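PDB 3ZS6: periplasmic oligopeptide-binding protein from Burkholderia pseudomallei, which probably binds oligopeptides in the periplasm and delivers them to an ABC transporter for uptake into the cell. Local coordinates for residues A[32-37]-A[209-214]; A[231-236]-A[495-500]. All coordinates share one frame; numbering follows the deposited sequence.

Contact 1 (A[32-37]-A[209-214]); sequences GLDLFE and RKVTYL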
loop_
_atom_site.group_PDB
_atom_site.type_symbol
_atom_site.label_atom_id
_atom_site.label_comp_id
_atom_site.label_asym_id
_atom_site.label_seq_id
_atom_site.Cartn_x
_atom_site.Cartn_y
_atom_site.Cartn_z
ATOM N N GLY A 32 4.977 6.851 9.311
ATOM C CA GLY A 32 4.995 6.040 10.521
ATOM C C GLY A 32 6.283 5.260 10.764
ATOM O O GLY A 32 6.669 5.013 11.922
ATOM N N LEU A 33 6.954 4.863 9.684
ATOM C CA LEU A 33 8.176 4.065 9.819
ATOM C C LEU A 33 9.410 4.920 10.119
ATOM O O LEU A 33 10.450 4.402 10.518
ATOM C CB LEU A 33 8.398 3.175 8.595
ATOM C CG LEU A 33 7.417 2.005 8.445
ATOM C CD1 LEU A 33 7.579 1.342 7.085
ATOM C CD2 LEU A 33 7.577 0.963 9.571
ATOM N N ASP A 34 9.295 6.231 9.927
ATOM C CA ASP A 34 10.291 7.158 10.462
ATOM C C ASP A 34 10.100 7.296 11.988
ATOM O O ASP A 34 11.062 7.516 12.718
ATOM C CB ASP A 34 10.167 8.542 9.807
ATOM C CG ASP A 34 10.792 8.612 8.416
ATOM O OD1 ASP A 34 11.443 7.639 7.958
ATOM O OD2 ASP A 34 10.642 9.674 7.782
ATOM N N LEU A 35 8.857 7.164 12.463
ATOM C CA LEU A 35 8.543 7.341 13.896
ATOM C C LEU A 35 8.610 6.056 14.738
ATOM O O LEU A 35 8.879 6.113 15.945
ATOM C CB LEU A 35 7.161 7.978 14.071
ATOM C CG LEU A 35 6.979 9.399 13.525
ATOM C CD1 LEU A 35 5.503 9.782 13.520
ATOM C CD2 LEU A 35 7.809 10.416 14.335
ATOM N N PHE A 36 8.359 4.912 14.101
ATOM C CA PHE A 36 8.323 3.619 14.789
ATOM C C PHE A 36 9.211 2.605 14.079
ATOM O O PHE A 36 9.387 2.661 12.863
ATOM C CB PHE A 36 6.901 3.047 14.835
ATOM C CG PHE A 36 5.920 3.874 15.623
ATOM C CD1 PHE A 36 5.241 4.929 15.026
ATOM C CD2 PHE A 36 5.659 3.577 16.955
ATOM C CE1 PHE A 36 4.316 5.684 15.743
ATOM C CE2 PHE A 36 4.743 4.327 17.687
ATOM C CZ PHE A 36 4.069 5.382 17.081
ATOM N N GLU A 37 9.754 1.667 14.844
ATOM C CA GLU A 37 10.601 0.619 14.288
ATOM C C GLU A 37 10.083 -0.744 14.693
ATOM O O GLU A 37 9.887 -1.009 15.878
ATOM C CB GLU A 37 12.036 0.770 14.800
ATOM C CG GLU A 37 12.998 -0.294 14.259
ATOM C CD GLU A 37 14.388 -0.152 14.844
ATOM O OE1 GLU A 37 14.518 -0.184 16.089
ATOM O OE2 GLU A 37 15.344 0.011 14.058
ATOM N N ARG A 209 18.785 15.030 10.370
ATOM C CA ARG A 209 18.441 15.513 11.712
ATOM C C ARG A 209 17.009 16.036 11.826
ATOM O O ARG A 209 16.465 16.156 12.922
ATOM C CB ARG A 209 19.428 16.599 12.172
ATOM C CG ARG A 209 20.838 16.072 12.428
ATOM C CD ARG A 209 21.722 17.104 13.096
ATOM N NE ARG A 209 22.036 18.251 12.244
ATOM C CZ ARG A 209 23.072 18.305 11.405
ATOM N NH1 ARG A 209 23.890 17.259 11.281
ATOM N NH2 ARG A 209 23.293 19.404 10.684
ATOM N N LYS A 210 16.403 16.359 10.694
ATOM C CA LYS A 210 15.040 16.866 10.711
ATOM C C LYS A 210 14.324 16.456 9.441
ATOM O O LYS A 210 14.871 16.585 8.341
ATOM C CB LYS A 210 15.026 18.397 10.854
ATOM C CG LYS A 210 13.619 18.990 10.755
ATOM C CD LYS A 210 13.528 20.381 11.366
ATOM C CE LYS A 210 13.713 21.469 10.337
ATOM N NZ LYS A 210 13.234 22.786 10.876
ATOM N N VAL A 211 13.099 15.964 9.591
ATOM C CA VAL A 211 12.282 15.607 8.442
ATOM C C VAL A 211 10.954 16.354 8.486
ATOM O O VAL A 211 10.275 16.386 9.517
ATOM C CB VAL A 211 12.000 14.087 8.384
ATOM C CG1 VAL A 211 11.262 13.729 7.096
ATOM C CG2 VAL A 211 13.283 13.305 8.484
ATOM N N THR A 212 10.602 16.964 7.362
ATOM C CA THR A 212 9.344 17.670 7.222
ATOM C C THR A 212 8.527 16.996 6.116
ATOM O O THR A 212 9.020 16.818 4.998
ATOM C CB THR A 212 9.590 19.145 6.853
ATOM O OG1 THR A 212 10.268 19.806 7.931
ATOM C CG2 THR A 212 8.275 19.864 6.557
ATOM N N TYR A 213 7.295 16.606 6.440
ATOM C CA TYR A 213 6.366 16.036 5.460
ATOM C C TYR A 213 5.262 17.041 5.104
ATOM O O TYR A 213 4.500 17.477 5.980
ATOM C CB TYR A 213 5.730 14.738 5.983
ATOM C CG TYR A 213 6.642 13.532 5.914
ATOM C CD1 TYR A 213 6.838 12.860 4.716
ATOM C CD2 TYR A 213 7.301 13.057 7.044
ATOM C CE1 TYR A 213 7.683 11.756 4.636
ATOM C CE2 TYR A 213 8.145 11.951 6.974
ATOM C CZ TYR A 213 8.330 11.307 5.764
ATOM O OH TYR A 213 9.164 10.202 5.670
ATOM N N LEU A 214 5.168 17.392 3.826
ATOM C CA LEU A 214 4.140 18.330 3.359
ATOM C C LEU A 214 3.120 17.622 2.475
ATOM O O LEU A 214 3.473 17.099 1.419
ATOM C CB LEU A 214 4.774 19.469 2.549
ATOM C CG LEU A 214 5.931 20.235 3.191
ATOM C CD1 LEU A 214 6.479 21.295 2.214
ATOM C CD2 LEU A 214 5.448 20.875 4.480
#
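D34 and Y213 join the last turn of helix 26-35 to strand 210-215, in a helix-on-sheet packing within the periplasmic binding protein fold; the strand belongs to a mixed four-stranded sheet.

The polar part is a single hydrogen bond: the phenol OH of Y213 donates to OD2 of D34, with the two oxygens 2.6 Å apart. The carboxylate oxygen sits at the edge of the tyrosine ring, near its plane. Seen from the aspartate the approach is less regular, because the hydroxyl lies 47° out of the carboxylate plane. The two flat groups are turned 38° against each other. D34 places its CG beside its own backbone N, anti to the carbonyl carbon (chi1 -79°), which carries the acid from the helix toward the sheet.

Van der Waals packing adds little. All three touching residues are buried, and M194 and Y181, from the two strands next along the sheet, also touch both D34 and V211. V211 lies two residues before Y213 and points the same way; its CG1 methyl stands 4.2 Å from D34 OD2.

Contact 2 (A[231-236]-A[495-500]); sequences IDYTYS and DMRASQ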
loop_
_atom_site.group_PDB
_atom_site.type_symbol
_atom_site.label_atom_id
_atom_site.label_comp_id
_atom_site.label_asym_id
_atom_site.label_seq_id
_atom_site.Cartn_x
_atom_site.Cartn_y
_atom_site.Cartn_z
ATOM N N ILE A 231 11.196 21.862 -1.522
ATOM C CA ILE A 231 11.048 20.422 -1.337
ATOM C C ILE A 231 12.288 19.725 -1.885
ATOM O O ILE A 231 12.833 20.159 -2.891
ATOM C CB ILE A 231 9.814 19.911 -2.110
ATOM C CG1 ILE A 231 8.539 20.506 -1.519
ATOM C CG2 ILE A 231 9.757 18.388 -2.096
ATOM C CD1 ILE A 231 7.291 20.193 -2.325
ATOM N N ASP A 232 12.738 18.652 -1.243
ATOM C CA ASP A 232 13.931 17.953 -1.730
ATOM C C ASP A 232 13.591 16.642 -2.430
ATOM O O ASP A 232 14.453 16.032 -3.072
ATOM C CB ASP A 232 14.889 17.627 -0.578
ATOM C CG ASP A 232 15.220 18.836 0.273
ATOM O OD1 ASP A 232 15.880 19.761 -0.239
ATOM O OD2 ASP A 232 14.832 18.845 1.460
ATOM N N TYR A 233 12.337 16.215 -2.298
ATOM C CA TYR A 233 11.953 14.830 -2.546
ATOM C C TYR A 233 10.451 14.825 -2.817
ATOM O O TYR A 233 9.660 14.975 -1.890
ATOM C CB TYR A 233 12.266 14.038 -1.267
ATOM C CG TYR A 233 12.161 12.524 -1.306
ATOM C CD1 TYR A 233 10.928 11.888 -1.424
ATOM C CD2 TYR A 233 13.301 11.726 -1.167
ATOM C CE1 TYR A 233 10.828 10.497 -1.426
ATOM C CE2 TYR A 233 13.215 10.334 -1.168
ATOM C CZ TYR A 233 11.977 9.729 -1.302
ATOM O OH TYR A 233 11.879 8.356 -1.309
ATOM N N THR A 234 10.054 14.671 -4.080
ATOM C CA THR A 234 8.632 14.697 -4.417
ATOM C C THR A 234 8.009 13.315 -4.305
ATOM O O THR A 234 8.705 12.307 -4.233
ATOM C CB THR A 234 8.366 15.211 -5.861
ATOM O OG1 THR A 234 8.757 14.211 -6.816
ATOM C CG2 THR A 234 9.106 16.521 -6.134
ATOM N N TYR A 235 6.685 13.274 -4.333
ATOM C CA TYR A 235 5.973 12.007 -4.341
ATOM C C TYR A 235 6.094 11.332 -5.710
ATOM O O TYR A 235 6.454 10.154 -5.813
ATOM C CB TYR A 235 4.506 12.234 -3.987
ATOM C CG TYR A 235 3.637 11.026 -4.235
ATOM C CD1 TYR A 235 3.808 9.862 -3.493
ATOM C CD2 TYR A 235 2.642 11.050 -5.209
ATOM C CE1 TYR A 235 3.015 8.746 -3.715
ATOM C CE2 TYR A 235 1.835 9.944 -5.434
ATOM C CZ TYR A 235 2.026 8.798 -4.685
ATOM O OH TYR A 235 1.233 7.700 -4.914
ATOM N N SER A 236 5.818 12.091 -6.764
ATOM C CA SER A 236 5.878 11.584 -8.130
ATOM C C SER A 236 6.267 12.711 -9.090
ATOM O O SER A 236 6.986 13.630 -8.717
ATOM C CB SER A 236 4.520 10.992 -8.520
ATOM O OG SER A 236 4.514 10.527 -9.855
ATOM N N ASP A 495 8.881 0.736 -2.742
ATOM C CA ASP A 495 8.971 2.159 -2.423
ATOM C C ASP A 495 8.773 2.468 -0.941
ATOM O O ASP A 495 8.044 3.398 -0.576
ATOM C CB ASP A 495 8.017 3.000 -3.286
ATOM C CG ASP A 495 8.291 4.504 -3.161
ATOM O OD1 ASP A 495 9.420 4.894 -2.777
ATOM O OD2 ASP A 495 7.385 5.298 -3.440
ATOM N N MET A 496 9.428 1.683 -0.089
ATOM C CA MET A 496 9.440 1.959 1.338
ATOM C C MET A 496 10.820 2.500 1.707
ATOM O O MET A 496 11.729 1.748 2.102
ATOM C CB MET A 496 9.069 0.709 2.147
ATOM C CG MET A 496 7.544 0.478 2.294
ATOM S SD MET A 496 6.711 1.736 3.308
ATOM C CE MET A 496 5.664 2.596 2.123
ATOM N N ARG A 497 10.973 3.808 1.549
ATOM C CA ARG A 497 12.276 4.451 1.683
ATOM C C ARG A 497 12.297 5.379 2.888
ATOM O O ARG A 497 11.769 6.489 2.841
ATOM C CB ARG A 497 12.616 5.220 0.394
ATOM C CG ARG A 497 12.721 4.328 -0.874
ATOM C CD ARG A 497 12.833 5.178 -2.147
ATOM N NE ARG A 497 13.489 4.478 -3.259
ATOM C CZ ARG A 497 12.857 3.911 -4.287
ATOM N NH1 ARG A 497 11.525 3.932 -4.362
ATOM N NH2 ARG A 497 13.563 3.309 -5.241
ATOM N N ALA A 498 12.897 4.899 3.970
ATOM C CA ALA A 498 12.926 5.621 5.236
ATOM C C ALA A 498 13.928 6.756 5.198
ATOM O O ALA A 498 14.968 6.663 4.542
ATOM C CB ALA A 498 13.263 4.663 6.377
ATOM N N SER A 499 13.629 7.828 5.920
ATOM C CA SER A 499 14.536 8.970 5.962
ATOM C C SER A 499 15.918 8.637 6.561
ATOM O O SER A 499 16.932 9.203 6.148
ATOM C CB SER A 499 13.880 10.122 6.723
ATOM O OG SER A 499 12.652 10.480 6.113
ATOM N N GLN A 500 15.964 7.720 7.527
ATOM C CA GLN A 500 17.226 7.431 8.216
ATOM C C GLN A 500 18.273 6.772 7.314
ATOM O O GLN A 500 19.456 6.696 7.670
ATOM C CB GLN A 500 17.003 6.570 9.466
ATOM C CG GLN A 500 16.590 5.124 9.178
ATOM C CD GLN A 500 16.837 4.211 10.375
ATOM O OE1 GLN A 500 15.907 3.641 10.954
ATOM N NE2 GLN A 500 18.100 4.072 10.746
HETATM O O HOH W 1 9.476 6.970 -1.077
#
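Y233 reaches from the loop between helices 219-227 and 242-249 to the aliphatic chain of R497, in the C-terminal loop before strand 503-504. The tight part is confined to the end of the tyrosine. Its OH lies against the arginine stem, 3.4 Å from CD of R497 and 3.6 Å from CB of the same residue. The two side chains cross at about a right angle, with ring and guanidinium planes 60° apart. Y233 carries CG anti to its own N (chi1 -171°), which sends the ring across to the other loop, while R497 stays extended from CG to NE and offers its methylenes to the hydroxyl.

On the looser side a single water intervenes. Y233 OH and D495 OD1 are 4.5 Å apart, and the water, at the edge of the ring and in its plane, spans them. It lies 2.8 Å from Y233 OH and donates to D495 OD1. That carboxylate oxygen also receives NH1 of R497 at 2.8 Å in a salt bridge, with the acceptor nearly in the guanidinium plane but NH1 well above the carboxylate plane.

R479 makes a salt bridge to D495 OD2, and R497 NH2 bonds to the backbone O of T489. Two arginines, R497 at OD1 and R479 at OD2, would favour the ionised carboxylate of D495 and probably offset its charge within the buried interface.

Contacts 1 and 2 lie side by side, their centres about 10 Å apart and on the same side of the chain's centre. Along the chain they follow in series: 32-37 meets 209-214 before 231-236 meets 495-500. S499 of contact 2 joins them, its OG probably hydrogen-bonded to D34 OD2 of contact 1 at 2.7 Å. Strand 6-11 is common ground too: it runs parallel to strand 210-215, pairs its backbone with 231-236, and contributes R9, which bonds to R497 O and S499 OG. N-terminal, middle and C-terminal parts of the chain thus meet in one region, consistent with a lobe of a peptide-binding protein built from distant segments.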